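Local coordinates for protein phosphoribosylaminoimidazole carboxylase, ATPase subunit (Thermus thermophilus, PDB 3AW8) that probably catalyses the ATP-dependent carboxylation of 5-aminoimidazole ribonucleotide with bicarbonate to N5-carboxyaminoimidazole ribonucleotide, a step of purine biosynthesis, at residues 26-32 with 41-47; 68-72 with 91-95; 179-184 with 195-201; 208-214 with 298-304. All blocks are in the same frame, centred on the assembly; numbering follows the deposited sequence.

Contact 1. Residues 26-32 with 41-47; sequences RFLDPSP and ELVVGEF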
# COMPACT_ATOMS: atom_id res chain seq x y z
N ARG A 26 11.53 8.76 -10.54
CA ARG A 26 12.85 8.54 -11.10
C ARG A 26 13.81 8.71 -9.93
O ARG A 26 13.75 9.70 -9.20
CB ARG A 26 13.18 9.55 -12.19
CG ARG A 26 14.57 9.34 -12.78
CD ARG A 26 14.89 10.37 -13.84
NE ARG A 26 14.03 10.24 -15.00
CZ ARG A 26 13.77 11.22 -15.85
NH1 ARG A 26 14.31 12.42 -15.66
NH2 ARG A 26 12.98 11.02 -16.90
N PHE A 27 14.68 7.73 -9.72
CA PHE A 27 15.63 7.82 -8.61
C PHE A 27 17.04 8.03 -9.13
O PHE A 27 17.34 7.73 -10.28
CB PHE A 27 15.60 6.54 -7.76
CG PHE A 27 14.24 6.18 -7.24
CD1 PHE A 27 13.39 5.37 -7.99
CD2 PHE A 27 13.78 6.71 -6.04
CE1 PHE A 27 12.09 5.11 -7.55
CE2 PHE A 27 12.49 6.45 -5.60
CZ PHE A 27 11.64 5.64 -6.35
N LEU A 28 17.89 8.56 -8.26
CA LEU A 28 19.30 8.76 -8.58
C LEU A 28 20.02 8.11 -7.41
O LEU A 28 19.67 8.35 -6.25
CB LEU A 28 19.67 10.25 -8.64
CG LEU A 28 20.94 10.61 -9.45
CD1 LEU A 28 21.43 12.00 -9.05
CD2 LEU A 28 22.04 9.61 -9.20
N ASP A 29 20.99 7.26 -7.70
CA ASP A 29 21.76 6.59 -6.67
C ASP A 29 23.00 6.04 -7.32
O ASP A 29 22.95 5.57 -8.46
CB ASP A 29 20.95 5.46 -6.02
CG ASP A 29 21.54 5.00 -4.69
OD1 ASP A 29 22.60 4.32 -4.70
OD2 ASP A 29 20.97 5.35 -3.64
N PRO A 30 24.14 6.10 -6.63
CA PRO A 30 25.41 5.59 -7.15
C PRO A 30 25.51 4.07 -7.24
O PRO A 30 26.42 3.53 -7.87
CB PRO A 30 26.44 6.20 -6.20
CG PRO A 30 25.68 6.32 -4.92
CD PRO A 30 24.34 6.83 -5.36
N SER A 31 24.57 3.37 -6.62
CA SER A 31 24.60 1.91 -6.65
C SER A 31 23.54 1.32 -7.57
O SER A 31 22.35 1.57 -7.41
CB SER A 31 24.41 1.36 -5.25
OG SER A 31 24.33 -0.05 -5.30
N PRO A 32 23.97 0.50 -8.54
CA PRO A 32 23.06 -0.14 -9.50
C PRO A 32 22.05 -1.03 -8.80
O PRO A 32 21.02 -1.37 -9.38
CB PRO A 32 24.00 -0.95 -10.38
CG PRO A 32 25.32 -0.27 -10.23
CD PRO A 32 25.35 0.06 -8.77
N GLU A 41 12.16 4.07 -12.17
CA GLU A 41 13.29 4.36 -13.06
C GLU A 41 14.46 4.80 -12.17
O GLU A 41 14.35 5.76 -11.41
CB GLU A 41 12.92 5.48 -14.04
CG GLU A 41 13.98 5.80 -15.09
CD GLU A 41 13.58 6.97 -16.01
OE1 GLU A 41 14.44 7.38 -16.83
OE2 GLU A 41 12.44 7.47 -15.92
N LEU A 42 15.57 4.09 -12.27
CA LEU A 42 16.73 4.39 -11.47
C LEU A 42 17.91 4.81 -12.34
O LEU A 42 18.30 4.09 -13.25
CB LEU A 42 17.10 3.17 -10.62
CG LEU A 42 18.32 3.11 -9.68
CD1 LEU A 42 19.44 2.38 -10.38
CD2 LEU A 42 18.74 4.50 -9.23
N VAL A 43 18.45 5.98 -12.05
CA VAL A 43 19.59 6.49 -12.79
C VAL A 43 20.79 6.26 -11.89
O VAL A 43 20.84 6.77 -10.76
CB VAL A 43 19.45 8.01 -13.07
CG1 VAL A 43 20.74 8.56 -13.68
CG2 VAL A 43 18.28 8.24 -14.01
N VAL A 44 21.75 5.46 -12.36
CA VAL A 44 22.94 5.18 -11.57
C VAL A 44 23.97 6.29 -11.79
O VAL A 44 24.30 6.62 -12.93
CB VAL A 44 23.58 3.82 -11.95
CG1 VAL A 44 24.75 3.52 -11.03
CG2 VAL A 44 22.55 2.71 -11.87
N GLY A 45 24.46 6.88 -10.70
CA GLY A 45 25.44 7.94 -10.81
C GLY A 45 25.74 8.59 -9.48
O GLY A 45 24.90 8.57 -8.59
N GLU A 46 26.93 9.16 -9.34
CA GLU A 46 27.31 9.84 -8.10
C GLU A 46 26.52 11.14 -8.02
O GLU A 46 26.21 11.73 -9.04
CB GLU A 46 28.81 10.15 -8.10
CG GLU A 46 29.72 8.94 -8.29
CD GLU A 46 29.71 8.00 -7.09
OE1 GLU A 46 30.34 6.92 -7.18
OE2 GLU A 46 29.08 8.34 -6.06
N PHE A 47 26.21 11.58 -6.81
CA PHE A 47 25.45 12.82 -6.62
C PHE A 47 26.26 14.04 -7.02
O PHE A 47 25.69 15.09 -7.33
CB PHE A 47 25.01 12.96 -5.16
CG PHE A 47 24.02 11.93 -4.73
CD1 PHE A 47 22.74 11.89 -5.29
CD2 PHE A 47 24.36 10.98 -3.77
CE1 PHE A 47 21.82 10.92 -4.91
CE2 PHE A 47 23.44 10.00 -3.38
CZ PHE A 47 22.18 9.97 -3.94
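Arg-26 and Glu-41 meet in a salt bridge, with NE of Arg-26 3.3 Å from OE2 of Glu-41. As a hydrogen bond it is straight (169°) but weak. The oxygen meets the guanidinium at its edge, in plane, while the carboxylate is turned 74° from that plane. As a bridged pair of the parallel ladder the two leave the sheet on one face, and with CG anti to the backbone N in both (chi1 180° in Arg-26) they run side by side. NH1 and NH2 of Arg-26 are held elsewhere, by Phe-56 O and Glu-58. With an alanine here, the carboxylates of Glu-41 and Glu-58 would probably lose their shared positive partner and Phe-56 O this donor. Phe-27 supplies the backbone grip: its N bonds to Glu-41 O (2.6 Å) and its O accepts from Val-43 N (2.7 Å). Its CB meets CD2 of Leu-42 on the face they share. Leu-28 sends CD1 to 4.0 Å from CD1 of Phe-47, the two side chains sliding past each other in opposite directions. Asp-29 continues the ladder through its N to Val-43 O (3.1 Å), and its OD1 accepts from Ser-31 N through the anti lone pair, an Asx turn. Pro-30 sets CD 3.8 Å from CE2 of Phe-47, and Pro-32 lays its ring across Val-44. The pair forms one margin of the four-stranded parallel, Rossmann-like sheet: strand 41-44 is outermost, strand 2-5 bonds to the other edge of 25-29 through Arg-26 and Leu-28, and helix 50-57 packs on Leu-28.

Contact 2. Residues 68-72 with 91-95; sequences ENVPV and LEVAQ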
# COMPACT_ATOMS: atom_id res chain seq x y z
N GLU A 68 19.49 11.00 3.58
CA GLU A 68 19.79 12.13 4.47
C GLU A 68 21.18 12.77 4.37
O GLU A 68 21.35 13.94 4.74
CB GLU A 68 19.56 11.74 5.94
CG GLU A 68 19.27 12.95 6.84
CD GLU A 68 19.31 12.62 8.33
OE1 GLU A 68 18.96 11.47 8.70
OE2 GLU A 68 19.68 13.51 9.13
N ASN A 69 22.16 12.02 3.88
CA ASN A 69 23.50 12.57 3.75
C ASN A 69 23.82 12.97 2.32
O ASN A 69 24.98 13.15 1.96
CB ASN A 69 24.54 11.58 4.25
CG ASN A 69 24.79 11.71 5.73
OD1 ASN A 69 24.48 12.75 6.32
ND2 ASN A 69 25.36 10.68 6.33
N VAL A 70 22.78 13.12 1.50
CA VAL A 70 22.98 13.53 0.13
C VAL A 70 23.73 14.86 0.15
O VAL A 70 23.44 15.73 0.98
CB VAL A 70 21.64 13.72 -0.60
CG1 VAL A 70 20.86 14.89 -0.00
CG2 VAL A 70 21.89 13.92 -2.08
N PRO A 71 24.71 15.04 -0.76
CA PRO A 71 25.49 16.27 -0.85
C PRO A 71 24.57 17.45 -1.08
O PRO A 71 23.86 17.48 -2.07
CB PRO A 71 26.39 16.02 -2.05
CG PRO A 71 26.60 14.54 -2.01
CD PRO A 71 25.20 14.04 -1.73
N VAL A 72 24.56 18.41 -0.17
CA VAL A 72 23.69 19.57 -0.33
C VAL A 72 24.00 20.30 -1.64
O VAL A 72 23.17 21.04 -2.17
CB VAL A 72 23.84 20.55 0.85
CG1 VAL A 72 25.17 21.25 0.78
CG2 VAL A 72 22.70 21.55 0.84
N LEU A 91 18.54 20.58 4.79
CA LEU A 91 19.64 19.62 4.70
C LEU A 91 20.85 20.20 5.41
O LEU A 91 21.53 19.52 6.17
CB LEU A 91 20.01 19.36 3.24
CG LEU A 91 19.25 18.29 2.48
CD1 LEU A 91 19.81 18.19 1.07
CD2 LEU A 91 19.41 16.97 3.19
N GLU A 92 21.12 21.47 5.13
CA GLU A 92 22.24 22.19 5.72
C GLU A 92 22.17 22.08 7.25
O GLU A 92 23.10 21.61 7.90
CB GLU A 92 22.19 23.66 5.30
CG GLU A 92 23.53 24.38 5.25
CD GLU A 92 24.16 24.38 3.86
OE1 GLU A 92 23.49 24.86 2.91
OE2 GLU A 92 25.32 23.92 3.72
N VAL A 93 21.05 22.52 7.80
CA VAL A 93 20.84 22.48 9.24
C VAL A 93 20.99 21.07 9.81
O VAL A 93 21.74 20.85 10.76
CB VAL A 93 19.42 22.99 9.61
CG1 VAL A 93 19.19 22.88 11.10
CG2 VAL A 93 19.25 24.43 9.16
N ALA A 94 20.29 20.12 9.21
CA ALA A 94 20.30 18.73 9.67
C ALA A 94 21.60 17.94 9.51
O ALA A 94 21.78 16.93 10.17
CB ALA A 94 19.16 17.97 9.01
N GLN A 95 22.49 18.40 8.64
CA GLN A 95 23.73 17.68 8.41
C GLN A 95 24.90 18.12 9.30
O GLN A 95 26.02 17.61 9.16
CB GLN A 95 24.12 17.75 6.93
CG GLN A 95 23.11 17.09 5.99
CD GLN A 95 23.64 16.94 4.56
OE1 GLN A 95 24.28 17.84 4.02
NE2 GLN A 95 23.36 15.79 3.94
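The carboxamide of Gln-95 donates twice through NE2, to the backbone carbonyls Glu-68 O at 2.8 Å and Val-70 O at 3.0 Å. In the Rossmann-like preATP-grasp domain, this ties the loop that follows strand 62-65 to the segment around helix 88-94. Glu-68 O lies close to the amide plane (14° out of it), whereas Val-70 O is tilted a little further. Seen from the acceptors, NE2 is only moderately tilted from the carbonyl plane of Glu-68 but stands above that of Val-70. The second flat group, the amide of Asn-69, is no stacking partner: its plane is turned 57° from that of Gln-95, and its OD1 stays 4.0 Å from NE2. Because both acceptors belong to the backbone of the loop, the two bonds tie the loop at two points and restrain rotation of the amide. Gln-95 gets there with a chain extended beyond CG (chi2 -169°), reaching across to the loop.

Beside these polar bonds, Leu-91 packs from the helix against the loop. Its CD2 lies near Glu-68 O, and its CB faces CG2 of Val-72 at 4.2 Å. The acid groups have partners beyond the contact: Glu-68 OE1 forms a salt bridge with Arg-262 and Glu-92 OE1 one with Arg-76. Leu-91 and Ala-94 also touch Pro-261. The side chains of Val-70 and Leu-91 cross each other at about a right angle, with CG1 of Val-70 3.6 Å from CD1 of Leu-91.

Contact 3. Residues 179-184 with 195-201; sequences REVSLL and FYPLVEN. With AMP (adenosine monophosphate), chain C.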
# COMPACT_ATOMS: atom_id res chain seq x y z
N ARG A 179 12.89 7.78 28.14
CA ARG A 179 12.80 7.11 26.85
C ARG A 179 13.09 8.10 25.73
O ARG A 179 13.24 9.30 25.96
CB ARG A 179 11.40 6.53 26.65
CG ARG A 179 10.31 7.59 26.54
CD ARG A 179 8.94 6.98 26.33
NE ARG A 179 7.90 7.99 26.41
CZ ARG A 179 6.61 7.75 26.28
NH1 ARG A 179 5.73 8.74 26.37
NH2 ARG A 179 6.19 6.51 26.06
N GLU A 180 13.17 7.56 24.52
CA GLU A 180 13.40 8.36 23.33
C GLU A 180 12.08 8.35 22.56
O GLU A 180 11.40 7.33 22.49
CB GLU A 180 14.52 7.75 22.49
CG GLU A 180 15.91 8.14 22.97
CD GLU A 180 17.02 7.52 22.15
OE1 GLU A 180 17.38 6.35 22.42
OE2 GLU A 180 17.52 8.19 21.22
N VAL A 181 11.71 9.50 22.03
CA VAL A 181 10.48 9.59 21.26
C VAL A 181 10.73 10.47 20.04
O VAL A 181 11.73 11.17 19.97
CB VAL A 181 9.30 10.17 22.10
CG1 VAL A 181 9.03 9.26 23.29
CG2 VAL A 181 9.61 11.59 22.56
N SER A 182 9.83 10.41 19.07
CA SER A 182 9.98 11.23 17.88
C SER A 182 8.62 11.66 17.40
O SER A 182 7.62 10.99 17.66
CB SER A 182 10.69 10.45 16.76
OG SER A 182 9.84 9.46 16.22
N LEU A 183 8.58 12.80 16.73
CA LEU A 183 7.32 13.32 16.22
C LEU A 183 7.45 13.58 14.73
O LEU A 183 8.26 14.41 14.31
CB LEU A 183 6.95 14.62 16.93
CG LEU A 183 5.65 15.26 16.43
CD1 LEU A 183 4.64 15.31 17.56
CD2 LEU A 183 5.92 16.65 15.90
N LEU A 184 6.68 12.86 13.93
CA LEU A 184 6.71 13.07 12.49
C LEU A 184 5.71 14.18 12.21
O LEU A 184 4.55 14.10 12.63
CB LEU A 184 6.32 11.80 11.73
CG LEU A 184 7.25 10.58 11.80
CD1 LEU A 184 8.67 11.03 11.62
CD2 LEU A 184 7.10 9.87 13.13
N PHE A 195 0.19 16.60 12.17
CA PHE A 195 1.12 15.95 13.10
C PHE A 195 0.68 14.53 13.43
O PHE A 195 -0.52 14.27 13.59
CB PHE A 195 1.23 16.77 14.39
CG PHE A 195 1.56 18.22 14.15
CD1 PHE A 195 2.88 18.66 14.20
CD2 PHE A 195 0.56 19.12 13.80
CE1 PHE A 195 3.19 19.99 13.89
CE2 PHE A 195 0.87 20.45 13.49
CZ PHE A 195 2.19 20.88 13.53
N TYR A 196 1.64 13.62 13.53
CA TYR A 196 1.36 12.22 13.85
C TYR A 196 1.50 12.05 15.35
O TYR A 196 2.13 12.86 16.02
CB TYR A 196 2.36 11.27 13.17
CG TYR A 196 2.12 11.06 11.70
CD1 TYR A 196 1.25 10.06 11.26
CD2 TYR A 196 2.70 11.90 10.75
CE1 TYR A 196 0.96 9.91 9.89
CE2 TYR A 196 2.41 11.77 9.40
CZ TYR A 196 1.54 10.78 8.97
OH TYR A 196 1.20 10.71 7.65
N PRO A 197 0.90 10.99 15.91
CA PRO A 197 1.04 10.80 17.35
C PRO A 197 2.53 10.67 17.65
O PRO A 197 3.30 10.29 16.78
CB PRO A 197 0.30 9.49 17.59
CG PRO A 197 -0.76 9.50 16.53
CD PRO A 197 -0.02 10.00 15.32
N LEU A 198 2.94 11.00 18.87
CA LEU A 198 4.34 10.86 19.23
C LEU A 198 4.60 9.38 19.10
O LEU A 198 3.67 8.58 19.10
CB LEU A 198 4.59 11.30 20.68
CG LEU A 198 4.81 12.80 20.95
CD1 LEU A 198 4.89 13.03 22.44
CD2 LEU A 198 6.10 13.27 20.28
N VAL A 199 5.87 8.99 18.97
CA VAL A 199 6.21 7.59 18.83
C VAL A 199 7.38 7.29 19.75
O VAL A 199 8.30 8.11 19.88
CB VAL A 199 6.62 7.27 17.35
CG1 VAL A 199 7.04 5.81 17.22
CG2 VAL A 199 5.46 7.57 16.42
N GLU A 200 7.34 6.14 20.41
CA GLU A 200 8.43 5.75 21.29
C GLU A 200 9.40 4.87 20.51
O GLU A 200 9.01 3.83 19.98
CB GLU A 200 7.91 4.99 22.51
CG GLU A 200 9.01 4.28 23.27
CD GLU A 200 8.54 3.67 24.56
OE1 GLU A 200 9.26 2.79 25.08
OE2 GLU A 200 7.45 4.06 25.04
N ASN A 201 10.66 5.29 20.45
CA ASN A 201 11.66 4.54 19.70
C ASN A 201 12.71 3.94 20.61
O ASN A 201 13.20 4.60 21.53
CB ASN A 201 12.32 5.46 18.67
CG ASN A 201 11.31 6.32 17.94
OD1 ASN A 201 11.42 7.55 17.94
ND2 ASN A 201 10.31 5.68 17.33
P AMP C . 22.93 9.35 16.91
O1P AMP C . 21.82 9.09 15.95
O2P AMP C . 22.57 10.66 17.80
O3P AMP C . 24.29 9.61 16.10
O5' AMP C . 23.13 8.07 17.89
C5' AMP C . 21.92 7.87 18.65
C4' AMP C . 22.18 6.85 19.77
O4' AMP C . 23.13 7.37 20.76
C3' AMP C . 20.88 6.51 20.54
O3' AMP C . 20.82 5.10 20.81
C2' AMP C . 20.95 7.35 21.82
O2' AMP C . 20.38 6.65 22.93
C1' AMP C . 22.45 7.67 22.02
N9 AMP C . 22.64 9.10 22.38
C8 AMP C . 22.84 10.14 21.52
N7 AMP C . 22.97 11.26 22.18
C5 AMP C . 22.87 11.01 23.50
C6 AMP C . 22.92 11.80 24.68
N6 AMP C . 23.13 13.17 24.60
N1 AMP C . 22.77 11.20 25.88
C2 AMP C . 22.57 9.88 25.98
N3 AMP C . 22.51 9.10 24.90
C4 AMP C . 22.65 9.61 23.65
O HOH W 1 12.88 4.79 24.13
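NH2 of Arg-179 is gripped by two acceptors, OE2 of Glu-200 at 2.9 Å and, beyond the two segments, the backbone O of Pro-216. The glutamate oxygen lies near the guanidinium plane, but Arg-179 approaches the carboxylate on its anti side and 34° out of its plane; the N-H...O angle is 148°. CG of Arg-179 lies between the backbone N and the carbonyl carbon (chi1 65°), and from there the chain runs straight to NE, carrying NH2 to Glu-200. NE bonds to Gln-249 OE1, and OE1 of Glu-200 pairs with Arg-202. A leucine in place of Arg-179 would probably cost Glu-200 OE2 its salt-bridge partner, and Pro-216 O and Gln-249 OE1 this donor.

The two segments are arms of a beta hairpin, strands 179-187 and 193-204, in the large antiparallel sheet of the ATP-grasp domain. Ser-182 and Val-199 form a hydrogen-bonded pair, Ser-182 N giving to Val-199 O at 2.9 Å. Ser-182 OG sits 3.0 Å from Asn-201 OD1 and also meets Ser-266 OG. Further along, Tyr-196 N bonds to Leu-184 O at 3.1 Å, and that oxygen also lies at the edge of the tyrosine ring. Leu-183 CD1 packs on Leu-198 CD2 (3.7 Å), beside helix 220-237.

At the other end Glu-180 reaches the nucleotide: O2' of AMP donates to its OE1 at 3.1 Å. A water accepts from Glu-180 N and donates to Asn-201 O (2.6 Å), bridging the strands.

Contact 4. Residues 208-214 with 298-304; sequences LRLSLAP and GQSAMVN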
# COMPACT_ATOMS: atom_id res chain seq x y z
N LEU A 208 17.93 1.79 15.38
CA LEU A 208 16.54 1.75 15.81
C LEU A 208 16.08 0.29 15.71
O LEU A 208 16.22 -0.34 14.65
CB LEU A 208 15.65 2.62 14.91
CG LEU A 208 14.14 2.49 15.19
CD1 LEU A 208 13.85 3.09 16.54
CD2 LEU A 208 13.33 3.20 14.11
N ARG A 209 15.53 -0.24 16.80
CA ARG A 209 15.08 -1.62 16.82
C ARG A 209 13.57 -1.75 16.90
O ARG A 209 13.00 -2.63 16.28
CB ARG A 209 15.69 -2.37 18.00
CG ARG A 209 17.19 -2.35 18.02
CD ARG A 209 17.79 -3.16 16.88
NE ARG A 209 19.25 -3.06 16.90
CZ ARG A 209 20.06 -3.90 16.26
NH1 ARG A 209 19.57 -4.90 15.55
NH2 ARG A 209 21.37 -3.73 16.35
N LEU A 210 12.94 -0.86 17.65
CA LEU A 210 11.50 -0.94 17.81
C LEU A 210 10.84 0.42 17.99
O LEU A 210 11.38 1.30 18.66
CB LEU A 210 11.18 -1.80 19.04
CG LEU A 210 9.70 -2.03 19.36
CD1 LEU A 210 9.21 -3.26 18.60
CD2 LEU A 210 9.51 -2.22 20.86
N SER A 211 9.65 0.57 17.42
CA SER A 211 8.89 1.81 17.54
C SER A 211 7.46 1.52 18.01
O SER A 211 6.76 0.69 17.43
CB SER A 211 8.84 2.56 16.20
OG SER A 211 10.04 3.28 15.96
N LEU A 212 7.04 2.20 19.08
CA LEU A 212 5.70 2.00 19.61
C LEU A 212 4.86 3.24 19.37
O LEU A 212 5.21 4.34 19.82
CB LEU A 212 5.78 1.67 21.11
CG LEU A 212 6.52 0.36 21.37
CD1 LEU A 212 6.85 0.19 22.85
CD2 LEU A 212 5.66 -0.79 20.87
N ALA A 213 3.76 3.07 18.65
CA ALA A 213 2.87 4.18 18.34
C ALA A 213 1.41 3.84 18.60
O ALA A 213 0.94 2.76 18.26
CB ALA A 213 3.05 4.59 16.87
N PRO A 214 0.67 4.77 19.24
CA PRO A 214 1.18 6.06 19.70
C PRO A 214 2.13 5.83 20.87
O PRO A 214 2.15 4.74 21.43
CB PRO A 214 -0.09 6.79 20.14
CG PRO A 214 -1.14 6.19 19.26
CD PRO A 214 -0.80 4.73 19.31
N GLY A 298 -5.75 2.15 15.76
CA GLY A 298 -5.39 1.26 16.85
C GLY A 298 -3.99 1.52 17.37
O GLY A 298 -3.60 2.66 17.61
N GLN A 299 -3.22 0.44 17.54
CA GLN A 299 -1.86 0.53 18.04
C GLN A 299 -0.87 -0.24 17.18
O GLN A 299 -1.16 -1.33 16.69
CB GLN A 299 -1.79 -0.04 19.45
CG GLN A 299 -2.26 0.89 20.54
CD GLN A 299 -2.24 0.18 21.87
OE1 GLN A 299 -3.03 -0.74 22.10
NE2 GLN A 299 -1.33 0.59 22.75
N SER A 300 0.32 0.32 17.01
CA SER A 300 1.32 -0.32 16.19
C SER A 300 2.65 -0.50 16.87
O SER A 300 3.02 0.26 17.77
CB SER A 300 1.53 0.49 14.91
OG SER A 300 0.32 0.61 14.20
N ALA A 301 3.37 -1.51 16.42
CA ALA A 301 4.69 -1.82 16.92
C ALA A 301 5.49 -2.03 15.63
O ALA A 301 5.14 -2.87 14.80
CB ALA A 301 4.68 -3.10 17.75
N MET A 302 6.54 -1.24 15.47
CA MET A 302 7.38 -1.30 14.29
C MET A 302 8.68 -1.99 14.67
O MET A 302 9.44 -1.46 15.48
CB MET A 302 7.64 0.15 13.82
CG MET A 302 8.15 0.34 12.39
SD MET A 302 9.85 -0.20 12.10
CE MET A 302 10.73 0.81 13.32
N VAL A 303 8.95 -3.17 14.13
CA VAL A 303 10.21 -3.82 14.46
C VAL A 303 11.10 -3.91 13.22
O VAL A 303 10.72 -4.50 12.21
CB VAL A 303 10.02 -5.25 15.13
CG1 VAL A 303 8.77 -5.27 15.99
CG2 VAL A 303 9.96 -6.35 14.09
N ASN A 304 12.28 -3.30 13.29
CA ASN A 304 13.21 -3.34 12.18
C ASN A 304 13.81 -4.71 11.97
O ASN A 304 13.98 -5.48 12.92
CB ASN A 304 14.36 -2.35 12.39
CG ASN A 304 14.03 -0.95 11.90
OD1 ASN A 304 13.09 -0.76 11.12
ND2 ASN A 304 14.80 0.03 12.35
O HOH W 2 14.42 -4.82 15.51
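Asn-304 donates through ND2 to Leu-208 O at 2.7 Å, standing above the plane of that carbonyl, while its backbone N bonds to Arg-209 O at 3.1 Å. One residue thus holds two successive carbonyls of strand 207-213. A water donates to both Arg-209 O and Asn-304 O and closes the same end. From there the antiparallel ladder takes over: Ser-211 and Met-302 exchange two bonds, each 2.8 Å between N of one and O of the other, and Ala-213 with Ser-300 forms the next hydrogen-bonded pair, its Ser-300 N to Ala-213 O bond almost straight (179°).

Met-302 bends at chi2 (-71°) and again at chi3, which folds its methyl back over the partner strand: CE lies 3.6 Å from CD2 of Leu-208 and 3.7 Å from OG of Ser-211. On the opposite face Leu-210 CD1 meets Val-303 CG1, and Leu-212 CD2 rests 4.0 Å from Ala-301 CB.

A second shell sets these groups in place. Asn-265 OD1 bonds to ND2 of Asn-304 as well, and Asn-201 ND2 holds Ser-211 OG. Arg-209 and Leu-210 both face Arg-202, a classic beta bulge, and the Arg-209 side chain is anchored by Trp-204 O and a salt bridge to Glu-362.

The contact carries one sheet from the ATP-grasp domain into the C-terminal domain: strand 193-204 flanks 207-213, strand 335-343 flanks 299-306, and helix 346-357 packs on the face of Leu-210 and Ala-301.

The four contacts fall into two touching pairs. Contacts 1 and 2, with centres 18 Å apart, share the preATP-grasp domain and meet where Phe-47 CB lies 3.6 Å from Pro-71 CD. Contacts 3 and 4, centres 10 Å apart, are joined through neighbouring strands 193-204 and 207-213 of one sheet: Glu-200 O is 2.7 Å from Leu-212 N, probably a hydrogen bond. Between the pairs nothing touches, contact 2 staying about 11 Å at nearest atoms from both contacts 3 and 4. AMP is bound directly by contact 3; the side chains of Glu-68 in contact 2 and Leu-208 in contact 4 each come within about 8 Å of it, whereas contact 1 lies away from the site.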